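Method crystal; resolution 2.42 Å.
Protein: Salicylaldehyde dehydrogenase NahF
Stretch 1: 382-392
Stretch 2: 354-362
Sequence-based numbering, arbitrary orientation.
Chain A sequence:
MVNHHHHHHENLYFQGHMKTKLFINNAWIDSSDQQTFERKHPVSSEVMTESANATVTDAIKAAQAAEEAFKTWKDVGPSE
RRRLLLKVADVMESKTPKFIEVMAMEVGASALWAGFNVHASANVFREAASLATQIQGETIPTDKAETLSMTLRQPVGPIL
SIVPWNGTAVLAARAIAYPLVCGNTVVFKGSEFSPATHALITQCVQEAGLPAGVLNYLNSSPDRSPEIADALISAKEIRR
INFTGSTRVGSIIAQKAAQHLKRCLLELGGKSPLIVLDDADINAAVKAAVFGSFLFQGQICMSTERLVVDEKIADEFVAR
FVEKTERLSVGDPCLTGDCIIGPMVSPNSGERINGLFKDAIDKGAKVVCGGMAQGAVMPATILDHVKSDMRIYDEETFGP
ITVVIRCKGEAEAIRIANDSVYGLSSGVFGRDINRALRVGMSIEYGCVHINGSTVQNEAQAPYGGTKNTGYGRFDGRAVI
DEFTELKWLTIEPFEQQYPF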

# COMPACT_ATOMS: atom_id res chain seq x y z
N ILE A 382 -10.70 8.29 34.96
CA ILE A 382 -10.94 9.39 34.02
C ILE A 382 -10.17 10.64 34.45
O ILE A 382 -10.26 11.07 35.60
CB ILE A 382 -12.43 9.75 33.93
CG1 ILE A 382 -13.29 8.53 33.60
CG2 ILE A 382 -12.65 10.82 32.88
CD1 ILE A 382 -14.77 8.78 33.74
N LEU A 383 -9.39 11.21 33.53
CA LEU A 383 -8.68 12.45 33.79
C LEU A 383 -9.36 13.59 33.04
O LEU A 383 -9.69 13.46 31.86
CB LEU A 383 -7.21 12.34 33.37
CG LEU A 383 -6.40 11.21 34.02
CD1 LEU A 383 -4.97 11.20 33.50
CD2 LEU A 383 -6.41 11.37 35.51
N ASP A 384 -9.59 14.70 33.75
CA ASP A 384 -10.25 15.87 33.17
C ASP A 384 -9.26 17.02 33.03
O ASP A 384 -8.22 17.03 33.70
CB ASP A 384 -11.42 16.30 34.05
CG ASP A 384 -12.36 17.27 33.35
OD1 ASP A 384 -12.05 17.70 32.22
OD2 ASP A 384 -13.42 17.59 33.94
N HIS A 385 -9.60 17.99 32.19
CA HIS A 385 -8.74 19.15 31.91
C HIS A 385 -7.36 18.72 31.44
O HIS A 385 -6.34 19.21 31.92
CB HIS A 385 -8.61 20.05 33.14
CG HIS A 385 -9.92 20.42 33.75
ND1 HIS A 385 -10.76 21.37 33.19
CD2 HIS A 385 -10.54 19.99 34.87
CE1 HIS A 385 -11.83 21.49 33.94
NE2 HIS A 385 -11.73 20.67 34.97
N VAL A 386 -7.33 17.78 30.50
CA VAL A 386 -6.10 17.37 29.86
C VAL A 386 -5.76 18.35 28.74
O VAL A 386 -6.64 18.78 27.99
CB VAL A 386 -6.21 15.92 29.34
CG1 VAL A 386 -5.05 15.58 28.42
CG2 VAL A 386 -6.28 14.96 30.51
N LYS A 387 -4.49 18.72 28.65
CA LYS A 387 -4.06 19.75 27.72
C LYS A 387 -2.92 19.24 26.82
O LYS A 387 -2.29 18.22 27.12
CB LYS A 387 -3.62 21.00 28.49
CG LYS A 387 -4.74 21.69 29.28
CD LYS A 387 -5.72 22.41 28.35
CE LYS A 387 -6.46 23.55 29.04
NZ LYS A 387 -7.65 23.11 29.84
N SER A 388 -2.65 19.97 25.75
CA SER A 388 -1.75 19.51 24.69
C SER A 388 -0.29 19.32 25.10
O SER A 388 0.50 18.75 24.35
CB SER A 388 -1.85 20.43 23.47
OG SER A 388 -1.85 21.79 23.85
N ASP A 389 0.07 19.80 26.29
CA ASP A 389 1.45 19.67 26.76
C ASP A 389 1.67 18.38 27.54
O ASP A 389 2.81 18.02 27.86
CB ASP A 389 1.86 20.88 27.61
CG ASP A 389 1.14 20.94 28.94
OD1 ASP A 389 -0.01 20.46 29.02
OD2 ASP A 389 1.73 21.48 29.91
N MET A 390 0.59 17.68 27.85
CA MET A 390 0.67 16.41 28.57
C MET A 390 0.88 15.27 27.59
O MET A 390 0.28 15.26 26.51
CB MET A 390 -0.60 16.18 29.38
CG MET A 390 -0.93 17.30 30.35
SD MET A 390 -2.60 17.17 31.01
CE MET A 390 -2.77 18.75 31.81
N ARG A 391 1.72 14.31 27.95
CA ARG A 391 1.98 13.15 27.10
C ARG A 391 0.68 12.39 26.81
O ARG A 391 0.45 11.97 25.68
CB ARG A 391 3.00 12.22 27.75
CG ARG A 391 4.38 12.82 27.96
CD ARG A 391 5.29 11.82 28.65
NE ARG A 391 5.29 10.53 27.97
CZ ARG A 391 5.63 9.38 28.53
NH1 ARG A 391 6.01 9.35 29.81
NH2 ARG A 391 5.60 8.26 27.83
N ILE A 392 -0.16 12.23 27.83
CA ILE A 392 -1.39 11.45 27.71
C ILE A 392 -2.41 12.09 26.76
O ILE A 392 -3.38 11.45 26.34
CB ILE A 392 -2.03 11.15 29.09
CG1 ILE A 392 -2.89 9.89 29.03
CG2 ILE A 392 -2.82 12.35 29.59
CD1 ILE A 392 -3.34 9.39 30.38
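Stretch 2 (354-362) NGLFKDAID

A helix packed against a strand and the loop that follows it illustrates a general principle: apolar side chains fill the space between the backbones, while a few polar groups link the backbones directly or through water. In salicylaldehyde dehydrogenase NahF, the stretch 354-362 continues a helix that begins earlier in the chain. The i to i+4 ladder is regular, running from Lys358 N to Asn354 O at 2.7 Å through Asp362 N to Lys358 O at 2.8 Å. Residues 382-384 are extended and belong to a strand that begins earlier in the chain, and the chain then passes through a loop in which Lys387 to Met390 form a type I beta turn, closed by a hydrogen bond from Met390 N to Lys387 O at 3.0 Å. The same turn carries a weak hydrogen bond from Lys387 N to Met390 SD, 3.4 Å long.

Strand and helix run in nearly the same direction, with a crossing angle of 26° and a closest axial approach of 10.3 Å, a spacing that side chains must fill. The backbone of the loop comes nearer: Met390 CA is 5.1 Å from Ala360 CA, against 8.5 Å for Leu383 CA to Ala360 CA, and Ile392 CA is 5.5 Å from Leu356 CA. Advancing from 390 to 392 in the loop thus means stepping back one helical turn, from 360 to 356. Together the two stretches bury 514 Å².

Ala360 is central to the packing, its small side chain meeting three residues of the first stretch. Ile392 CG2 lies 3.6 Å from Ala360 CB, Met390 SD 4.1 Å from Ala360 CB, and Leu383 CD1 4.2 Å from Ala360 CB. Leu383, in the m, t rotamer, is the strand residue that bridges the wider gap. Its CB points toward the helix, and its CD2 sits over one face of the Phe357 ring, 4.1 Å from Phe357 CZ, and 4.4 Å from Ile361 CD1. Phe357 and Ile361 both direct their CA-to-CB bonds away from the first stretch, yet the ends of their side chains come nearer and so reach Leu383. One turn back from Ala360, Leu356 CD1 packs 4.0 Å from Ile392 CB, while Leu356 CD2 lies over one face of the Arg391 guanidinium, 3.5 Å from Arg391 NH2.

The polar anchor is Asp359, whose CB points toward the loop. Arg391 N donates to Asp359 OD2 at 3.0 Å with a nearly straight angle of 167°, so the carboxylate engages the backbone of Arg391 rather than its guanidinium. A water extends this arrangement: it donates to Asp359 OD2 at 2.7 Å and to Leu356 O at 2.9 Å, and accepts from Ile392 N at 2.8 Å. Successive loop amides are thereby tied to the helix, one directly and the other through water. The example shows how a carboxylate and a single water can link an irregular segment to a helix whose neighbouring surface is largely apolar.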

# COMPACT_ATOMS: atom_id res chain seq x y z
N ASN A 354 1.18 4.67 34.39
CA ASN A 354 1.58 5.56 35.48
C ASN A 354 2.55 6.66 35.06
O ASN A 354 2.45 7.79 35.54
CB ASN A 354 2.15 4.76 36.65
CG ASN A 354 1.10 3.90 37.33
OD1 ASN A 354 -0.10 4.18 37.24
ND2 ASN A 354 1.54 2.86 38.02
N GLY A 355 3.48 6.33 34.18
CA GLY A 355 4.37 7.34 33.61
C GLY A 355 3.54 8.42 32.94
O GLY A 355 3.76 9.61 33.16
N LEU A 356 2.57 8.00 32.14
CA LEU A 356 1.64 8.92 31.49
C LEU A 356 0.77 9.66 32.52
O LEU A 356 0.51 10.86 32.38
CB LEU A 356 0.74 8.15 30.51
CG LEU A 356 1.24 7.85 29.09
CD1 LEU A 356 1.35 9.12 28.28
CD2 LEU A 356 2.56 7.11 29.07
N PHE A 357 0.34 8.93 33.54
CA PHE A 357 -0.52 9.44 34.60
C PHE A 357 0.18 10.54 35.41
O PHE A 357 -0.38 11.63 35.60
CB PHE A 357 -0.93 8.27 35.50
CG PHE A 357 -2.12 8.54 36.39
CD1 PHE A 357 -2.18 9.64 37.22
CD2 PHE A 357 -3.18 7.64 36.42
CE1 PHE A 357 -3.27 9.86 38.05
CE2 PHE A 357 -4.27 7.85 37.24
CZ PHE A 357 -4.32 8.96 38.05
N LYS A 358 1.38 10.26 35.89
CA LYS A 358 2.13 11.23 36.68
C LYS A 358 2.37 12.51 35.89
O LYS A 358 2.19 13.61 36.41
CB LYS A 358 3.47 10.65 37.15
CG LYS A 358 4.29 11.63 37.99
CD LYS A 358 5.72 11.17 38.23
CE LYS A 358 6.47 12.17 39.12
NZ LYS A 358 7.90 11.79 39.35
N ASP A 359 2.79 12.35 34.64
CA ASP A 359 3.08 13.50 33.78
C ASP A 359 1.88 14.42 33.65
O ASP A 359 1.98 15.63 33.84
CB ASP A 359 3.55 13.04 32.40
CG ASP A 359 3.72 14.20 31.43
OD1 ASP A 359 4.82 14.78 31.39
OD2 ASP A 359 2.74 14.53 30.73
N ALA A 360 0.73 13.83 33.31
CA ALA A 360 -0.52 14.57 33.22
C ALA A 360 -0.85 15.25 34.54
O ALA A 360 -1.17 16.44 34.58
CB ALA A 360 -1.65 13.65 32.79
N ILE A 361 -0.77 14.48 35.63
CA ILE A 361 -1.15 14.98 36.94
C ILE A 361 -0.24 16.12 37.44
O ILE A 361 -0.70 17.04 38.12
CB ILE A 361 -1.26 13.81 37.97
CG1 ILE A 361 -2.58 13.91 38.73
CG2 ILE A 361 -0.08 13.76 38.93
CD1 ILE A 361 -3.76 14.01 37.80
N ASP A 362 1.04 16.06 37.09
CA ASP A 362 2.00 17.09 37.48
C ASP A 362 1.78 18.36 36.68
O ASP A 362 2.21 19.44 37.10
CB ASP A 362 3.44 16.60 37.30
CG ASP A 362 3.84 15.57 38.34
OD1 ASP A 362 3.25 15.56 39.44
OD2 ASP A 362 4.77 14.78 38.06
O HOH W 1 0.49 13.01 30.49